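Local coordinates for putative integron gene cassette protein (Uncultured bacterium, PDB 3GHJ), which is of unknown function but belongs to the glyoxalase/bleomycin resistance protein/dioxygenase superfamily, so it may bind a small molecule or a metal ion, at residues A[33-38]-A[85-90]; A[44-49]-A[128-133]; A[50-55]-A[66-71]; A[60-65]-A[77-82]. The protein carries 1 engineered substitution. One frame throughout, in Å; residues are numbered along the deposited sequence.

Contact 1 (A[33-38]-A[85-90]); sequences AVKVKN and QQQHFS
Gln-87 NE2 donates to Ala-33 O at 2.9 Å, and the same amide takes a bond back: Lys-35 N reaches Gln-87 OE1 at 3.0 Å. One side-chain amide thus reads the edge of strand 28-36 much as a neighbouring strand would, linking it to the residue leading into strand 88-93; these are the first strands of the two beta-alpha-beta-beta-beta modules characteristic of the glyoxalase superfamily. Both bonds are nearly straight, and each uses a lone pair in the carbonyl plane. Two grips fix the rotation of the amide. Gln-87 gets there because its chain runs out fully extended beyond CG (chi2 179°), and the amide straddles Val-34. The imidazole of His-134 adds a second bridge close by, accepting from Gln-87 N at ND1 and bonded to Lys-35 O through NE2. The second strand also continues the sheet into the other subunit, where Phe-89 and Ser-90 pair antiparallel with a strand of that chain. Beside the amide, the apolar part is Val-34 against Phe-89, crossing at about a right angle. Val-34 CG2 presses on the end of the ring, 3.5 Å from Phe-89 CZ, while CG1 stands further off at 4.1 Å from that CZ.

Contact 2 (A[44-49]-A[128-133]); sequences QFYTEI and FADPNG
Phe-45 and Pro-131 make the tight part of this contact: Pro-131 CD sits over the face of the Phe-45 ring, 3.7 Å from its centroid and only 3.4 Å from Phe-45 CG. Pro-131 CG adds a touch on Phe-45 CB at 3.6 Å. Asp-130 CA joins over the same face, so two successive residues of the turn lie on the ring in CH-pi fashion. Phe-45 CG stands anti to the backbone N (chi1 178°), which carries the ring away from the helix and under the turn. At its far end Phe-45 CZ meets Phe-128 CE2 edge to edge at 4.1 Å.

Beside this, Tyr-46 reaches across to Asp-130, its OH giving a 2.7 Å hydrogen bond to OD2. The bond lands on the anti side of the oxygen, and the ring and carboxylate planes are almost perpendicular. The other oxygen, OD1, receives Asn-132 N at 2.8 Å, an Asx turn set inside a type I turn from Asp-130 to Gly-133; it also accepts His-134 N. The carboxylate is therefore held at both ends while buried, its place in the fold being the link between strands 123-129 and 135-140, where helix 39-49 meets the turn and Tyr-46 also touches Leu-136.

The solvent side is looser. Pro-131, for all its close packing, is exposed. Ala-129 is exposed as well, and contributes little beyond its carbonyl oxygen, 3.6 Å from Phe-45 CZ, while its methyl group points away from the helix.

Contact 3 (A[50-55]-A[66-71]); sequences LGFEAG and LWVSGR
Phe-52 meets Val-68 first along this segment, lying side by side with it and pointing the same way. Val-68 CG2 sits over the centre of the ring, 3.7 Å from the centroid and 5° off the normal, and Leu-50 CB covers the middle of the opposite face, so the ring is sandwiched. Val-68 CG1 adds a touch at the rim, 3.8 Å from Phe-52 CE1, and Phe-91 meets the ring edge-to-face. The Phe-52 CB lies 3.3 Å from Trp-67 O.

At Glu-53 the backbones pair: its N donates to Trp-67 O at 2.9 Å and its O accepts from Trp-67 N, both bonds nearly straight, making an antiparallel hydrogen-bonded pair. The Glu-53 side chain, extended beyond CG (chi2 179°), runs toward the turn after strand 63-68. Its OE1 accepts from a water at 2.6 Å; that water also donates to Trp-67 O and accepts from Gly-70 N, tying acid, strand and turn together.

Ala-54 follows, its CA against Leu-66 CD2 and its carbonyl oxygen at the edge of the indole, 3.5 Å from Trp-67 CD1. Gly-55 CA then comes within 3.7 Å of the same CD1. Arg-71 CG lies over one face of this indole, and Leu-141 of the second subunit packs on Trp-67.

Strands 53-58 and 63-68 form a beta hairpin at the outer edge of the first sheet, the last two positions in the 1-4-3-2 strand order seen in the beta-alpha-beta-beta-beta module of the glyoxalase superfamily.

Contact 4 (A[60-65]-A[77-82]); sequences ARRWNF and LQEEKE
Arg-62 runs alongside Glu-79, both side chains pointing the same way. Its CB starts 3.7 Å from Glu-79 CB. CG and CD then pass Glu-79 OE1 loosely, CG at 3.9 Å, the chain folding back at chi2 (-66°) and again at chi3 to bring the edge of the guanidinium, NE and NH2, up to the carboxylate. NE donates to Glu-79 OE1 at 2.9 Å, in the guanidinium plane, though it meets the carboxylate from above its plane. At the tip NH2 reaches Glu-79 OE2 on the syn side at 2.8 Å, so the salt bridge is a side-on grip, one nitrogen to each oxygen, with the two planes 57° apart. NH2 also pairs with Glu-40, while OE2 takes a bond from Leu-39 N.

Backbone bonds tie the strands as well: Glu-79 N to Arg-62 O, and Asn-64 with Leu-77 in both directions. Arg-62 and Trp-63 together face Asp-58 as a G1 beta bulge. Trp-63, the second residue of the bulge, lies against Gln-78, whose CG stands squarely over the five-membered ring at 3.6 Å from its centroid. On the opposite face lies the guanidinium of Arg-61. A water donates to Arg-61 O and Glu-79 O and takes a weak bond from Trp-63 NE1, so it links both backbones and the indole.

Within the sheet, strand 73-79 has 63-68 on one side and 28-36 on the other. Leu-77 packs on Leu-39, Ser-43 and Tyr-46 of helix 39-49, and Arg-62 rests on Leu-39 at the start of the same helix.

How the contacts relate
Contacts 3 and 4 share strand 63-68, with centres about 17 Å apart; Leu-66 CD1 and Leu-77 CD1 meet at 3.9 Å between them. Contact 4 continues into contact 1 through strand 28-36, as Val-34 O and Gln-78 N come within 2.8 Å, a probable hydrogen bond. Contact 1 links the two sheets, and contact 2, its centre about 10 Å away, brings helix 39-49 onto the second. Tyr-46 of contact 2 is the common meeting point: it packs on Phe-89 and Val-34 of contact 1, Leu-66 of contact 3 and Leu-77 of contact 4. Contacts 1, 3 and 4 also touch the second subunit, whereas no other chain of the assembly reaches contact 2.

Contact 1 (A[33-38]-A[85-90])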
# COMPACT_ATOMS: atom_id res chain seq x y z
N ALA A 33 0.93 1.50 5.87
CA ALA A 33 0.87 2.38 7.04
C ALA A 33 0.58 3.79 6.57
O ALA A 33 1.21 4.29 5.64
CB ALA A 33 2.17 2.33 7.82
N VAL A 34 -0.40 4.42 7.20
CA VAL A 34 -0.86 5.76 6.82
C VAL A 34 -0.66 6.70 7.99
O VAL A 34 -1.24 6.49 9.07
CB VAL A 34 -2.35 5.73 6.45
CG1 VAL A 34 -2.80 7.10 5.97
CG2 VAL A 34 -2.60 4.68 5.36
N LYS A 35 0.17 7.72 7.81
CA LYS A 35 0.38 8.73 8.85
C LYS A 35 -0.82 9.66 8.91
O LYS A 35 -1.24 10.21 7.90
CB LYS A 35 1.65 9.54 8.58
CG LYS A 35 2.90 8.69 8.45
CD LYS A 35 3.19 7.89 9.70
CE LYS A 35 4.50 7.13 9.59
NZ LYS A 35 4.86 6.44 10.86
N VAL A 36 -1.39 9.82 10.10
CA VAL A 36 -2.59 10.64 10.26
C VAL A 36 -2.40 11.72 11.31
O VAL A 36 -1.71 11.51 12.31
CB VAL A 36 -3.83 9.77 10.61
CG1 VAL A 36 -3.99 8.65 9.57
CG2 VAL A 36 -3.72 9.18 12.02
N LYS A 37 -3.04 12.86 11.09
CA LYS A 37 -2.97 13.96 12.06
C LYS A 37 -3.80 13.71 13.32
O LYS A 37 -3.43 14.14 14.41
CB LYS A 37 -3.39 15.28 11.40
CG LYS A 37 -2.36 15.83 10.42
CD LYS A 37 -1.14 16.39 11.14
CE LYS A 37 -0.16 17.03 10.16
NZ LYS A 37 0.89 17.82 10.86
N ASN A 38 -4.92 13.01 13.17
CA ASN A 38 -5.83 12.77 14.27
C ASN A 38 -6.36 11.35 14.15
O ASN A 38 -7.11 11.03 13.22
CB ASN A 38 -6.97 13.79 14.22
CG ASN A 38 -7.93 13.67 15.40
OD1 ASN A 38 -8.49 12.61 15.66
ND2 ASN A 38 -8.15 14.78 16.10
N GLN A 85 3.70 14.62 5.12
CA GLN A 85 4.07 14.30 3.77
C GLN A 85 2.94 13.53 3.10
O GLN A 85 2.45 12.62 3.67
CB GLN A 85 5.36 13.47 3.72
CG GLN A 85 6.64 14.31 3.66
CD GLN A 85 7.84 13.56 3.08
OE1 GLN A 85 7.72 12.52 2.45
NE2 GLN A 85 8.97 14.08 3.35
N GLN A 86 2.60 13.92 1.90
CA GLN A 86 1.52 13.26 1.19
C GLN A 86 1.87 11.82 0.84
O GLN A 86 2.98 11.55 0.37
CB GLN A 86 1.12 14.02 -0.08
CG GLN A 86 -0.26 13.60 -0.57
CD GLN A 86 -0.74 14.40 -1.74
OE1 GLN A 86 -1.86 14.94 -1.72
NE2 GLN A 86 0.08 14.48 -2.78
N GLN A 87 0.92 10.94 1.06
CA GLN A 87 1.03 9.56 0.63
C GLN A 87 0.04 9.29 -0.52
O GLN A 87 -0.92 9.97 -0.67
CB GLN A 87 0.72 8.64 1.79
CG GLN A 87 1.76 8.71 2.89
CD GLN A 87 1.46 7.82 4.07
OE1 GLN A 87 1.37 8.28 5.15
NE2 GLN A 87 1.38 6.55 3.83
N HIS A 88 0.36 8.27 -1.30
CA HIS A 88 -0.52 7.77 -2.33
C HIS A 88 -0.61 6.27 -2.27
O HIS A 88 0.36 5.61 -2.25
CB HIS A 88 -0.10 8.15 -3.77
CG HIS A 88 -0.89 7.41 -4.81
ND1 HIS A 88 -2.23 7.64 -5.02
CD2 HIS A 88 -0.56 6.39 -5.63
CE1 HIS A 88 -2.68 6.81 -5.94
NE2 HIS A 88 -1.69 6.03 -6.31
N PHE A 89 -1.85 5.79 -2.29
CA PHE A 89 -2.16 4.39 -2.37
C PHE A 89 -3.54 4.19 -2.96
O PHE A 89 -4.34 5.07 -2.92
CB PHE A 89 -2.02 3.68 -1.00
CG PHE A 89 -2.66 4.42 0.15
CD1 PHE A 89 -1.96 5.34 0.85
CD2 PHE A 89 -3.94 4.13 0.53
CE1 PHE A 89 -2.53 6.03 1.87
CE2 PHE A 89 -4.50 4.82 1.55
CZ PHE A 89 -3.81 5.75 2.22
N SER A 90 -3.81 3.00 -3.46
CA SER A 90 -5.11 2.74 -4.06
C SER A 90 -5.69 1.40 -3.62
O SER A 90 -4.96 0.49 -3.23
CB SER A 90 -5.03 2.78 -5.59
OG SER A 90 -4.64 1.52 -6.10

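Contact 2 (A[44-49]-A[128-133])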
# COMPACT_ATOMS: atom_id res chain seq x y z
N GLN A 44 -12.50 7.33 11.96
CA GLN A 44 -13.89 7.52 11.57
C GLN A 44 -14.05 7.51 10.05
O GLN A 44 -14.98 6.91 9.52
CB GLN A 44 -14.44 8.82 12.16
CG GLN A 44 -14.57 8.78 13.67
CD GLN A 44 -14.90 10.13 14.28
OE1 GLN A 44 -14.94 11.15 13.58
NE2 GLN A 44 -15.14 10.15 15.58
N PHE A 45 -13.13 8.15 9.34
CA PHE A 45 -13.19 8.18 7.89
C PHE A 45 -13.01 6.77 7.30
O PHE A 45 -13.79 6.32 6.47
CB PHE A 45 -12.12 9.12 7.33
CG PHE A 45 -12.06 9.18 5.83
CD1 PHE A 45 -11.27 8.29 5.11
CD2 PHE A 45 -12.79 10.14 5.13
CE1 PHE A 45 -11.21 8.34 3.72
CE2 PHE A 45 -12.74 10.20 3.75
CZ PHE A 45 -11.94 9.31 3.05
N TYR A 46 -11.96 6.08 7.73
CA TYR A 46 -11.66 4.77 7.16
C TYR A 46 -12.70 3.70 7.50
O TYR A 46 -12.94 2.80 6.70
CB TYR A 46 -10.23 4.33 7.54
CG TYR A 46 -9.16 5.05 6.73
CD1 TYR A 46 -8.69 6.31 7.11
CD2 TYR A 46 -8.66 4.50 5.56
CE1 TYR A 46 -7.73 6.98 6.36
CE2 TYR A 46 -7.71 5.16 4.80
CZ TYR A 46 -7.25 6.40 5.20
OH TYR A 46 -6.30 7.05 4.44
N THR A 47 -13.34 3.81 8.66
CA THR A 47 -14.36 2.84 9.02
C THR A 47 -15.75 3.24 8.51
O THR A 47 -16.47 2.42 7.94
CB THR A 47 -14.41 2.60 10.54
OG1 THR A 47 -14.72 3.82 11.23
CG2 THR A 47 -13.09 2.06 11.06
N GLU A 48 -16.13 4.50 8.69
CA GLU A 48 -17.51 4.89 8.38
C GLU A 48 -17.71 5.24 6.91
O GLU A 48 -18.77 4.97 6.35
CB GLU A 48 -17.94 6.06 9.26
CG GLU A 48 -17.92 5.73 10.75
CD GLU A 48 -18.29 6.92 11.62
OE1 GLU A 48 -18.75 7.94 11.07
OE2 GLU A 48 -18.12 6.83 12.85
N ILE A 49 -16.70 5.84 6.28
CA ILE A 49 -16.82 6.19 4.88
C ILE A 49 -16.33 5.08 3.97
O ILE A 49 -17.04 4.65 3.07
CB ILE A 49 -16.15 7.55 4.56
CG1 ILE A 49 -16.89 8.67 5.30
CG2 ILE A 49 -16.19 7.82 3.06
CD1 ILE A 49 -16.50 10.06 4.87
N PHE A 128 -9.50 10.65 -4.70
CA PHE A 128 -10.11 11.43 -3.62
C PHE A 128 -9.13 11.52 -2.47
O PHE A 128 -8.12 10.80 -2.43
CB PHE A 128 -11.42 10.80 -3.15
CG PHE A 128 -11.28 9.40 -2.60
CD1 PHE A 128 -11.22 8.31 -3.45
CD2 PHE A 128 -11.20 9.18 -1.23
CE1 PHE A 128 -11.09 7.01 -2.95
CE2 PHE A 128 -11.07 7.89 -0.71
CZ PHE A 128 -11.01 6.81 -1.58
N ALA A 129 -9.41 12.42 -1.54
CA ALA A 129 -8.56 12.66 -0.38
C ALA A 129 -9.11 12.02 0.89
O ALA A 129 -10.33 11.91 1.06
CB ALA A 129 -8.38 14.17 -0.16
N ASP A 130 -8.22 11.59 1.78
CA ASP A 130 -8.62 11.29 3.14
C ASP A 130 -8.54 12.59 3.98
O ASP A 130 -8.24 13.65 3.42
CB ASP A 130 -7.82 10.10 3.72
CG ASP A 130 -6.45 10.48 4.27
OD1 ASP A 130 -5.97 11.60 4.02
OD2 ASP A 130 -5.87 9.63 4.96
N PRO A 131 -8.84 12.52 5.28
CA PRO A 131 -8.86 13.77 6.06
C PRO A 131 -7.50 14.44 6.18
O PRO A 131 -7.42 15.62 6.56
CB PRO A 131 -9.32 13.30 7.45
CG PRO A 131 -10.18 12.10 7.15
CD PRO A 131 -9.46 11.40 6.02
N ASN A 132 -6.44 13.71 5.86
CA ASN A 132 -5.08 14.21 5.93
C ASN A 132 -4.61 14.76 4.60
O ASN A 132 -3.46 15.20 4.47
CB ASN A 132 -4.17 13.06 6.33
CG ASN A 132 -4.69 12.32 7.53
OD1 ASN A 132 -5.19 11.18 7.43
ND2 ASN A 132 -4.62 12.97 8.68
N GLY A 133 -5.47 14.71 3.58
CA GLY A 133 -5.07 15.13 2.26
C GLY A 133 -4.21 14.11 1.53
O GLY A 133 -3.60 14.43 0.52

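Contact 3 (A[50-55]-A[66-71])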
# COMPACT_ATOMS: atom_id res chain seq x y z
N LEU A 50 -15.12 4.57 4.23
CA LEU A 50 -14.61 3.47 3.41
C LEU A 50 -15.09 2.08 3.85
O LEU A 50 -14.97 1.12 3.09
CB LEU A 50 -13.08 3.51 3.33
CG LEU A 50 -12.49 4.79 2.72
CD1 LEU A 50 -10.98 4.66 2.58
CD2 LEU A 50 -13.13 5.09 1.36
N GLY A 51 -15.62 1.98 5.06
CA GLY A 51 -16.21 0.72 5.50
C GLY A 51 -15.23 -0.32 5.98
O GLY A 51 -15.57 -1.50 6.12
N PHE A 52 -14.00 0.09 6.26
CA PHE A 52 -13.02 -0.85 6.78
C PHE A 52 -13.41 -1.28 8.19
O PHE A 52 -14.08 -0.54 8.93
CB PHE A 52 -11.61 -0.26 6.72
CG PHE A 52 -11.17 0.10 5.32
CD1 PHE A 52 -11.83 -0.42 4.21
CD2 PHE A 52 -10.07 0.91 5.12
CE1 PHE A 52 -11.41 -0.11 2.92
CE2 PHE A 52 -9.65 1.24 3.84
CZ PHE A 52 -10.31 0.72 2.74
N GLU A 53 -13.00 -2.47 8.57
CA GLU A 53 -13.45 -3.02 9.81
C GLU A 53 -12.44 -2.93 10.92
O GLU A 53 -11.29 -2.99 10.69
CB GLU A 53 -13.81 -4.48 9.60
CG GLU A 53 -15.08 -4.71 8.79
CD GLU A 53 -15.34 -6.21 8.61
OE1 GLU A 53 -14.66 -6.86 7.83
OE2 GLU A 53 -16.20 -6.75 9.30
N ALA A 54 -12.93 -2.83 12.14
CA ALA A 54 -12.06 -2.77 13.29
C ALA A 54 -11.14 -3.97 13.33
O ALA A 54 -11.52 -5.09 12.95
CB ALA A 54 -12.88 -2.67 14.57
N GLY A 55 -9.92 -3.73 13.79
CA GLY A 55 -8.93 -4.78 13.97
C GLY A 55 -8.30 -4.65 15.34
O GLY A 55 -8.75 -5.26 16.30
N LEU A 66 -6.75 -1.61 10.72
CA LEU A 66 -8.10 -1.80 10.18
C LEU A 66 -8.08 -2.78 9.01
O LEU A 66 -7.14 -2.76 8.20
CB LEU A 66 -8.67 -0.46 9.71
CG LEU A 66 -8.83 0.60 10.80
CD1 LEU A 66 -9.26 1.89 10.15
CD2 LEU A 66 -9.83 0.16 11.88
N TRP A 67 -9.11 -3.60 8.89
CA TRP A 67 -9.19 -4.62 7.85
C TRP A 67 -9.95 -4.15 6.63
O TRP A 67 -11.01 -3.52 6.74
CB TRP A 67 -9.89 -5.88 8.37
CG TRP A 67 -9.14 -6.67 9.38
CD1 TRP A 67 -9.30 -6.63 10.74
CD2 TRP A 67 -8.11 -7.63 9.13
NE1 TRP A 67 -8.44 -7.52 11.34
CE2 TRP A 67 -7.70 -8.15 10.37
CE3 TRP A 67 -7.50 -8.12 7.96
CZ2 TRP A 67 -6.71 -9.12 10.49
CZ3 TRP A 67 -6.52 -9.08 8.08
CH2 TRP A 67 -6.13 -9.57 9.34
N VAL A 68 -9.41 -4.49 5.47
CA VAL A 68 -10.03 -4.22 4.17
C VAL A 68 -10.56 -5.52 3.59
O VAL A 68 -9.83 -6.52 3.48
CB VAL A 68 -8.99 -3.64 3.19
CG1 VAL A 68 -9.63 -3.32 1.84
CG2 VAL A 68 -8.33 -2.40 3.79
N SER A 69 -11.84 -5.52 3.21
CA SER A 69 -12.47 -6.67 2.56
C SER A 69 -12.25 -7.97 3.33
O SER A 69 -11.80 -8.97 2.77
CB SER A 69 -11.97 -6.82 1.12
OG SER A 69 -12.88 -7.59 0.35
N GLY A 70 -12.58 -7.96 4.62
CA GLY A 70 -12.45 -9.14 5.45
C GLY A 70 -11.02 -9.33 5.93
O GLY A 70 -10.61 -8.74 6.93
N ARG A 71 -10.27 -10.18 5.24
CA ARG A 71 -8.86 -10.38 5.53
C ARG A 71 -8.01 -10.16 4.29
O ARG A 71 -6.86 -10.60 4.22
CB ARG A 71 -8.60 -11.78 6.10
CG ARG A 71 -9.09 -11.95 7.54
CD ARG A 71 -9.01 -13.39 8.03
NE ARG A 71 -7.64 -13.90 8.13
CZ ARG A 71 -6.85 -13.71 9.18
NH1 ARG A 71 -7.28 -13.01 10.22
NH2 ARG A 71 -5.62 -14.22 9.19
O HOH W 1 -13.26 -5.49 6.12

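Contact 4 (A[60-65]-A[77-82])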
# COMPACT_ATOMS: atom_id res chain seq x y z
N ALA A 60 -2.17 3.31 22.94
CA ALA A 60 -0.87 3.64 23.51
C ALA A 60 0.05 4.24 22.45
O ALA A 60 0.51 5.38 22.60
CB ALA A 60 -0.23 2.40 24.12
N ARG A 61 0.32 3.48 21.40
CA ARG A 61 1.18 3.95 20.32
C ARG A 61 0.43 4.89 19.39
O ARG A 61 1.03 5.51 18.51
CB ARG A 61 1.75 2.78 19.52
CG ARG A 61 2.76 1.94 20.28
CD ARG A 61 3.54 1.04 19.35
NE ARG A 61 2.69 0.04 18.71
CZ ARG A 61 3.12 -0.83 17.80
NH1 ARG A 61 4.39 -0.82 17.42
NH2 ARG A 61 2.27 -1.70 17.27
N ARG A 62 -0.88 4.99 19.58
CA ARG A 62 -1.73 5.79 18.70
C ARG A 62 -1.75 5.21 17.29
O ARG A 62 -1.56 5.93 16.31
CB ARG A 62 -1.28 7.25 18.68
CG ARG A 62 -1.30 7.91 20.06
CD ARG A 62 -2.72 8.03 20.58
NE ARG A 62 -3.46 9.07 19.87
CZ ARG A 62 -4.78 9.21 19.92
NH1 ARG A 62 -5.51 8.37 20.63
NH2 ARG A 62 -5.37 10.19 19.25
N TRP A 63 -1.98 3.90 17.20
CA TRP A 63 -2.10 3.20 15.93
C TRP A 63 -3.44 2.49 15.89
O TRP A 63 -3.94 2.02 16.92
CB TRP A 63 -1.00 2.15 15.77
CG TRP A 63 0.41 2.68 15.61
CD1 TRP A 63 0.83 3.96 15.80
CD2 TRP A 63 1.56 1.92 15.25
NE1 TRP A 63 2.19 4.05 15.57
CE2 TRP A 63 2.66 2.81 15.23
CE3 TRP A 63 1.78 0.58 14.94
CZ2 TRP A 63 3.95 2.40 14.91
CZ3 TRP A 63 3.07 0.16 14.62
CH2 TRP A 63 4.13 1.07 14.61
N ASN A 64 -4.02 2.37 14.70
CA ASN A 64 -5.25 1.61 14.51
C ASN A 64 -5.10 0.74 13.28
O ASN A 64 -4.96 1.25 12.17
CB ASN A 64 -6.45 2.54 14.39
CG ASN A 64 -7.78 1.82 14.61
OD1 ASN A 64 -7.80 0.62 14.89
ND2 ASN A 64 -8.89 2.55 14.48
N PHE A 65 -5.12 -0.58 13.48
CA PHE A 65 -5.02 -1.57 12.41
C PHE A 65 -6.42 -1.92 11.97
O PHE A 65 -7.20 -2.47 12.76
CB PHE A 65 -4.34 -2.85 12.92
CG PHE A 65 -2.93 -2.66 13.43
CD1 PHE A 65 -2.69 -2.07 14.66
CD2 PHE A 65 -1.85 -3.13 12.69
CE1 PHE A 65 -1.39 -1.92 15.13
CE2 PHE A 65 -0.55 -2.99 13.15
CZ PHE A 65 -0.32 -2.39 14.37
N LEU A 77 -3.34 2.93 10.57
CA LEU A 77 -3.31 4.36 10.79
C LEU A 77 -2.36 4.65 11.94
O LEU A 77 -2.44 4.01 12.98
CB LEU A 77 -4.71 4.89 11.11
CG LEU A 77 -5.83 4.51 10.13
CD1 LEU A 77 -7.14 5.12 10.60
CD2 LEU A 77 -5.51 4.97 8.71
N GLN A 78 -1.44 5.60 11.74
CA GLN A 78 -0.46 5.92 12.77
C GLN A 78 -0.45 7.41 13.00
O GLN A 78 -0.15 8.18 12.09
CB GLN A 78 0.93 5.46 12.33
CG GLN A 78 1.00 3.96 12.07
CD GLN A 78 2.34 3.51 11.51
OE1 GLN A 78 2.81 2.41 11.82
NE2 GLN A 78 2.95 4.34 10.68
N GLU A 79 -0.80 7.85 14.21
CA GLU A 79 -0.87 9.27 14.46
C GLU A 79 0.51 9.92 14.51
O GLU A 79 1.41 9.45 15.20
CB GLU A 79 -1.61 9.55 15.77
CG GLU A 79 -2.01 11.01 15.94
CD GLU A 79 -2.84 11.22 17.18
OE1 GLU A 79 -2.26 11.22 18.29
OE2 GLU A 79 -4.06 11.38 17.05
N GLU A 80 0.65 10.99 13.75
CA GLU A 80 1.86 11.81 13.69
C GLU A 80 1.45 13.27 13.55
O GLU A 80 0.89 13.62 12.55
CB GLU A 80 2.67 11.39 12.47
CG GLU A 80 3.47 10.18 12.66
CD GLU A 80 4.85 10.22 11.96
OE1 GLU A 80 5.01 10.93 10.92
OE2 GLU A 80 5.73 9.50 12.46
N LYS A 81 1.71 14.11 14.54
CA LYS A 81 1.25 15.49 14.51
C LYS A 81 2.19 16.47 13.81
O LYS A 81 1.83 17.62 13.58
CB LYS A 81 0.90 15.96 15.92
CG LYS A 81 -0.14 15.08 16.59
CD LYS A 81 -0.70 15.71 17.85
CE LYS A 81 -1.91 14.94 18.35
NZ LYS A 81 -2.51 15.55 19.57
N GLU A 82 3.41 16.05 13.51
CA GLU A 82 4.38 16.86 12.79
C GLU A 82 4.84 16.26 11.44
O GLU A 82 4.69 15.10 11.19
CB GLU A 82 5.57 17.14 13.74
CG GLU A 82 5.13 17.65 15.17
CD GLU A 82 6.15 18.55 15.91
OE1 GLU A 82 7.38 18.39 15.74
OE2 GLU A 82 5.71 19.37 16.71
O HOH W 2 1.98 6.86 16.16